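PDB 6CT6: lactate dehydrogenase from Eimeria maxima, which probably interconverts pyruvate and lactate with NADH as the hydride carrier, and holds the cofactor and the substrate analogue oxamate in one active-site cleft. Local coordinates for residues His55-Val59 / Val60-Ile64; Gly289-Gly292 / Ile293-Ile296. All blocks are in the same frame, centred on the assembly; numbering follows the deposited sequence.

Contact 1. Residues His55-Val59 / Val60-Ile64; sequences HNSSV and VDNGI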
ATOM      1  N   HIS B  55      -3.727  -4.409  12.659  1.00 25.58           N
ATOM      2  CA  HIS B  55      -3.094  -5.718  12.540  1.00 23.26           C
ATOM      3  C   HIS B  55      -1.726  -5.604  11.880  1.00 27.51           C
ATOM      4  O   HIS B  55      -0.760  -6.240  12.322  1.00 25.02           O
ATOM      5  CB  HIS B  55      -3.988  -6.664  11.740  1.00 25.14           C
ATOM      6  CG  HIS B  55      -5.351  -6.857  12.333  1.00 26.75           C
ATOM      7  ND1 HIS B  55      -6.412  -7.354  11.607  1.00 26.46           N
ATOM      8  CD2 HIS B  55      -5.823  -6.628  13.582  1.00 26.77           C
ATOM      9  CE1 HIS B  55      -7.480  -7.417  12.382  1.00 30.87           C
ATOM     10  NE2 HIS B  55      -7.150  -6.984  13.586  1.00 24.62           N
ATOM     11  N   ASN B  56      -1.619  -4.793  10.825  1.00 28.02           N
ATOM     12  CA  ASN B  56      -0.345  -4.648  10.128  1.00 25.86           C
ATOM     13  C   ASN B  56       0.742  -4.153  11.072  1.00 23.10           C
ATOM     14  O   ASN B  56       1.863  -4.676  11.072  1.00 25.17           O
ATOM     15  CB  ASN B  56      -0.493  -3.694   8.941  1.00 24.34           C
ATOM     16  CG  ASN B  56       0.785  -3.566   8.142  1.00 23.65           C
ATOM     17  OD1 ASN B  56       1.122  -4.447   7.352  1.00 23.49           O
ATOM     18  ND2 ASN B  56       1.514  -2.472   8.353  1.00 26.96           N
ATOM     19  N   SER B  57       0.432  -3.138  11.881  1.00 23.77           N
ATOM     20  CA  SER B  57       1.400  -2.646  12.855  1.00 27.61           C
ATOM     21  C   SER B  57       1.953  -3.792  13.693  1.00 27.50           C
ATOM     22  O   SER B  57       3.164  -3.890  13.918  1.00 24.29           O
ATOM     23  CB  SER B  57       0.751  -1.588  13.752  1.00 27.07           C
ATOM     24  OG  SER B  57       0.568  -0.362  13.060  1.00 31.91           O
ATOM     25  N   SER B  58       1.069  -4.681  14.150  1.00 25.15           N
ATOM     26  CA  SER B  58       1.503  -5.836  14.931  1.00 24.91           C
ATOM     27  C   SER B  58       2.380  -6.766  14.101  1.00 25.03           C
ATOM     28  O   SER B  58       3.361  -7.325  14.611  1.00 24.52           O
ATOM     29  CB  SER B  58       0.279  -6.576  15.474  1.00 27.61           C
ATOM     30  OG  SER B  58       0.650  -7.718  16.222  1.00 30.59           O
ATOM     31  N   VAL B  59       2.046  -6.947  12.819  1.00 24.08           N
ATOM     32  CA  VAL B  59       2.893  -7.751  11.937  1.00 23.93           C
ATOM     33  C   VAL B  59       4.330  -7.245  11.976  1.00 24.47           C
ATOM     34  O   VAL B  59       5.281  -8.037  11.989  1.00 25.72           O
ATOM     35  CB  VAL B  59       2.338  -7.752  10.497  1.00 26.12           C
ATOM     36  CG1 VAL B  59       3.299  -8.472   9.546  1.00 25.76           C
ATOM     37  CG2 VAL B  59       0.947  -8.394  10.435  1.00 26.27           C
ATOM     38  N   VAL B  60       4.517  -5.925  11.992  1.00 24.53           N
ATOM     39  CA  VAL B  60       5.854  -5.333  11.983  1.00 27.37           C
ATOM     40  C   VAL B  60       6.278  -4.856  13.377  1.00 24.74           C
ATOM     41  O   VAL B  60       7.196  -4.049  13.498  1.00 27.20           O
ATOM     42  CB  VAL B  60       5.968  -4.195  10.953  1.00 25.69           C
ATOM     43  CG1 VAL B  60       5.730  -4.721   9.544  1.00 28.01           C
ATOM     44  CG2 VAL B  60       5.007  -3.060  11.274  1.00 24.59           C
ATOM     45  N   ASP B  61       5.615  -5.334  14.430  1.00 28.27           N
ATOM     46  CA  ASP B  61       6.113  -5.228  15.804  1.00 27.15           C
ATOM     47  C   ASP B  61       6.069  -3.805  16.365  1.00 29.84           C
ATOM     48  O   ASP B  61       6.894  -3.457  17.215  1.00 27.18           O
ATOM     49  CB  ASP B  61       7.547  -5.765  15.916  1.00 27.99           C
ATOM     50  CG  ASP B  61       7.645  -7.248  15.614  1.00 28.14           C
ATOM     51  OD1 ASP B  61       6.756  -8.004  16.060  1.00 31.60           O
ATOM     52  OD2 ASP B  61       8.610  -7.658  14.933  1.00 29.92           O
ATOM     53  N   ASN B  62       5.135  -2.959  15.933  1.00 26.60           N
ATOM     54  CA  ASN B  62       4.956  -1.661  16.573  1.00 26.35           C
ATOM     55  C   ASN B  62       3.486  -1.469  16.926  1.00 27.44           C
ATOM     56  O   ASN B  62       2.612  -2.240  16.515  1.00 26.18           O
ATOM     57  CB  ASN B  62       5.482  -0.504  15.698  1.00 26.65           C
ATOM     58  CG  ASN B  62       4.621  -0.229  14.477  1.00 29.84           C
ATOM     59  OD1 ASN B  62       3.406  -0.068  14.575  1.00 26.70           O
ATOM     60  ND2 ASN B  62       5.262  -0.146  13.316  1.00 28.03           N
ATOM     61  N   GLY B  63       3.225  -0.427  17.711  1.00 27.39           N
ATOM     62  CA  GLY B  63       1.893  -0.169  18.218  1.00 33.85           C
ATOM     63  C   GLY B  63       1.262   1.088  17.658  1.00 27.73           C
ATOM     64  O   GLY B  63       0.457   1.736  18.333  1.00 28.84           O
ATOM     65  N   ILE B  64       1.623   1.449  16.425  1.00 26.10           N
ATOM     66  CA  ILE B  64       0.925   2.527  15.737  1.00 25.08           C
ATOM     67  C   ILE B  64      -0.554   2.180  15.669  1.00 30.09           C
ATOM     68  O   ILE B  64      -0.929   1.049  15.338  1.00 23.14           O
ATOM     69  CB  ILE B  64       1.514   2.741  14.331  1.00 28.06           C
ATOM     70  CG1 ILE B  64       2.939   3.308  14.404  1.00 28.42           C
ATOM     71  CG2 ILE B  64       0.613   3.649  13.487  1.00 26.29           C
ATOM     72  CD1 ILE B  64       3.049   4.728  14.958  1.00 28.04           C
TER
HETATM   73  O   HOH W   1       8.084  -8.188  12.171  1.00 31.49           O
HETATM   74  O   HOH W   2       5.974 -10.021  14.084  1.00 33.57           O

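Contact 2. Residues Gly289-Gly292 / Ile293-Ile296; sequences GGKG and IEQI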
ATOM      1  N   GLY B 289       9.567  22.645   6.462  1.00 29.03           N
ATOM      2  CA  GLY B 289      10.122  22.332   7.760  1.00 28.20           C
ATOM      3  C   GLY B 289       9.086  22.492   8.852  1.00 32.12           C
ATOM      4  O   GLY B 289       7.885  22.572   8.566  1.00 34.38           O
ATOM      5  N   GLY B 290       9.527  22.548  10.109  1.00 29.68           N
ATOM      6  CA  GLY B 290       8.601  22.624  11.227  1.00 31.03           C
ATOM      7  C   GLY B 290       7.761  23.883  11.272  1.00 33.64           C
ATOM      8  O   GLY B 290       6.771  23.916  12.012  1.00 34.95           O
ATOM      9  N   LYS B 291       8.131  24.914  10.513  1.00 34.46           N
ATOM     10  CA  LYS B 291       7.334  26.128  10.394  1.00 35.92           C
ATOM     11  C   LYS B 291       6.516  26.159   9.106  1.00 37.37           C
ATOM     12  O   LYS B 291       6.100  27.237   8.669  1.00 35.26           O
ATOM     13  CB  LYS B 291       8.235  27.363  10.475  1.00 38.82           C
ATOM     14  CG  LYS B 291       8.986  27.510  11.796  1.00 48.32           C
ATOM     15  CD  LYS B 291       9.891  28.740  11.813  1.00 73.15           C
ATOM     16  CE  LYS B 291      11.015  28.669  10.785  1.00 84.33           C
ATOM     17  NZ  LYS B 291      11.950  27.529  10.986  1.00 71.59           N
ATOM     18  N   GLY B 292       6.274  24.999   8.493  1.00 31.93           N
ATOM     19  CA  GLY B 292       5.475  24.932   7.284  1.00 29.77           C
ATOM     20  C   GLY B 292       6.277  25.180   6.026  1.00 29.87           C
ATOM     21  O   GLY B 292       7.405  24.697   5.899  1.00 31.52           O
ATOM     22  N   ILE B 293       5.703  25.921   5.079  1.00 30.32           N
ATOM     23  CA  ILE B 293       6.418  26.335   3.873  1.00 29.06           C
ATOM     24  C   ILE B 293       7.402  27.419   4.307  1.00 31.52           C
ATOM     25  O   ILE B 293       7.028  28.582   4.460  1.00 32.17           O
ATOM     26  CB  ILE B 293       5.472  26.840   2.780  1.00 27.79           C
ATOM     27  CG1 ILE B 293       4.299  25.875   2.546  1.00 34.55           C
ATOM     28  CG2 ILE B 293       6.235  27.059   1.479  1.00 29.44           C
ATOM     29  CD1 ILE B 293       4.689  24.478   2.091  1.00 36.32           C
ATOM     30  N   GLU B 294       8.663  27.043   4.511  1.00 29.15           N
ATOM     31  CA  GLU B 294       9.632  27.965   5.092  1.00 33.97           C
ATOM     32  C   GLU B 294      10.312  28.842   4.056  1.00 29.76           C
ATOM     33  O   GLU B 294      10.722  29.963   4.380  1.00 37.11           O
ATOM     34  CB  GLU B 294      10.684  27.180   5.882  1.00 33.89           C
ATOM     35  CG  GLU B 294      10.103  26.509   7.112  1.00 36.11           C
ATOM     36  CD  GLU B 294      11.142  25.795   7.948  1.00 38.13           C
ATOM     37  OE1 GLU B 294      12.317  25.741   7.530  1.00 35.81           O
ATOM     38  OE2 GLU B 294      10.780  25.288   9.030  1.00 34.70           O
ATOM     39  N   GLN B 295      10.436  28.365   2.821  1.00 30.83           N
ATOM     40  CA  GLN B 295      11.044  29.141   1.754  1.00 30.96           C
ATOM     41  C   GLN B 295      10.398  28.758   0.436  1.00 34.45           C
ATOM     42  O   GLN B 295      10.145  27.579   0.181  1.00 32.84           O
ATOM     43  CB  GLN B 295      12.554  28.899   1.641  1.00 34.72           C
ATOM     44  CG  GLN B 295      13.357  29.161   2.892  1.00 34.94           C
ATOM     45  CD  GLN B 295      14.835  28.925   2.655  1.00 37.06           C
ATOM     46  OE1 GLN B 295      15.391  29.377   1.654  1.00 35.02           O
ATOM     47  NE2 GLN B 295      15.471  28.191   3.557  1.00 35.99           N
ATOM     48  N   ILE B 296      10.140  29.760  -0.395  1.00 29.79           N
ATOM     49  CA  ILE B 296       9.781  29.557  -1.790  1.00 32.57           C
ATOM     50  C   ILE B 296      10.971  29.993  -2.630  1.00 32.44           C
ATOM     51  O   ILE B 296      11.434  31.134  -2.519  1.00 34.05           O
ATOM     52  CB  ILE B 296       8.507  30.332  -2.167  1.00 31.30           C
ATOM     53  CG1 ILE B 296       7.309  29.764  -1.404  1.00 40.37           C
ATOM     54  CG2 ILE B 296       8.257  30.250  -3.671  1.00 36.90           C
ATOM     55  CD1 ILE B 296       6.119  30.686  -1.366  1.00 47.89           C
TER
HETATM   56  O   HOH W   3       7.318  29.580   7.717  1.00 44.11           O

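Contact 1. Residues His55-Val59 / Val60-Ile64
N62 turns CG between its own backbone N and carbonyl carbon (chi1 71°), which brings OD1 back against S57, 3.2 Å from S57 CB. S57 in turn holds OG beside its backbone N (chi1 -74°), which places OG 3.1 Å from I64 O, although its proton may go instead to another acceptor such as S29 OG. The same N62 OD1 accepts from I64 N at 3.0 Å, with the donor tilted from the carbonyl plane: an Asx turn. Helix 45-59 ends here in a Schellman motif. N62 N reaches S57 O at 3.0 Å on a nearly straight N-H (168°), and D61 N reaches S58 O at 3.0 Å. Both donors stand well out of the carbonyl planes, and D61, at positive phi, is the C-prime residue. The last ordinary helical bond runs from V60 N to N56 O at 3.1 Å. Two waters can each donate to V59 O and the D61 carboxylate, though each has more acceptors in reach than protons; D61 OD1 also forms a salt bridge with R165 of the second subunit. N62 ND2 binds S29 O. The cap is thus bound to helix 19-31 through S29 and to the second subunit, where V59 and V60 pack on its S162 and T248, before the chain runs on to strand 66-69.

Contact 2. Residues Gly289-Gly292 / Ile293-Ile296
E294 places its carboxylate over the type I beta turn G289-G292, so that OE2 receives two nitrogens of K291. The main-chain bond is the firmer one: K291 N lies 3.1 Å from E294 OE2 with an N-H angle of 164°, and it meets the anti lone pair, the one turned away from OE1. K291 NZ comes to the same oxygen, E294 OE2, at 3.2 Å, a salt bridge whose hydrogen bond is weak. The two side chains cross at about a right angle. Beyond CG the glutamate runs extended (chi2 -177°), whereas the lysine bends at chi3 and chi4 and thereby folds its amine back over the acid. K291 CB also rests 3.9 Å from E294 CG, adding an aliphatic touch beside the charges.

Outside this shell, E294 OE1 is paired with K262 NZ, so both carboxylate oxygens have cationic partners, an arrangement that would probably favour the ionised acid. The turn itself is closed in both directions between G289 and G292, with G292 N to G289 O at 2.9 Å. G292 has positive phi (86°), part of a backbone conformation that calls for glycine. After it the chain turns a corner at I293, whose side chain packs on C286, I288 and C269. E294 and Q295 then both face I287 as a classic beta bulge where strand 294-296 pairs with strand 281-289. A water donates to K291 O at 2.8 Å and, weakly, to I293 O at 3.4 Å.

Both contacts are local chain reversals, but they serve different elements in different domains: contact 1 closes helix 45-59 in the NAD-binding domain, and contact 2 joins strands 281-289 and 294-296 in the C-terminal domain. Their centres are 32 Å apart and their nearest atoms about 19 Å, so they do not touch. Contact 1 lies farther from the chain centre, 27 Å against 16 Å, yet most of its touching residues are buried, consistent with the second subunit packed on it. Contact 2 meets no other chain of the assembly and is only partly buried. Backbone capping dominates contact 1, whose charged D61 pairs with the second subunit; in contact 2 the K291-E294 charge pair is internal.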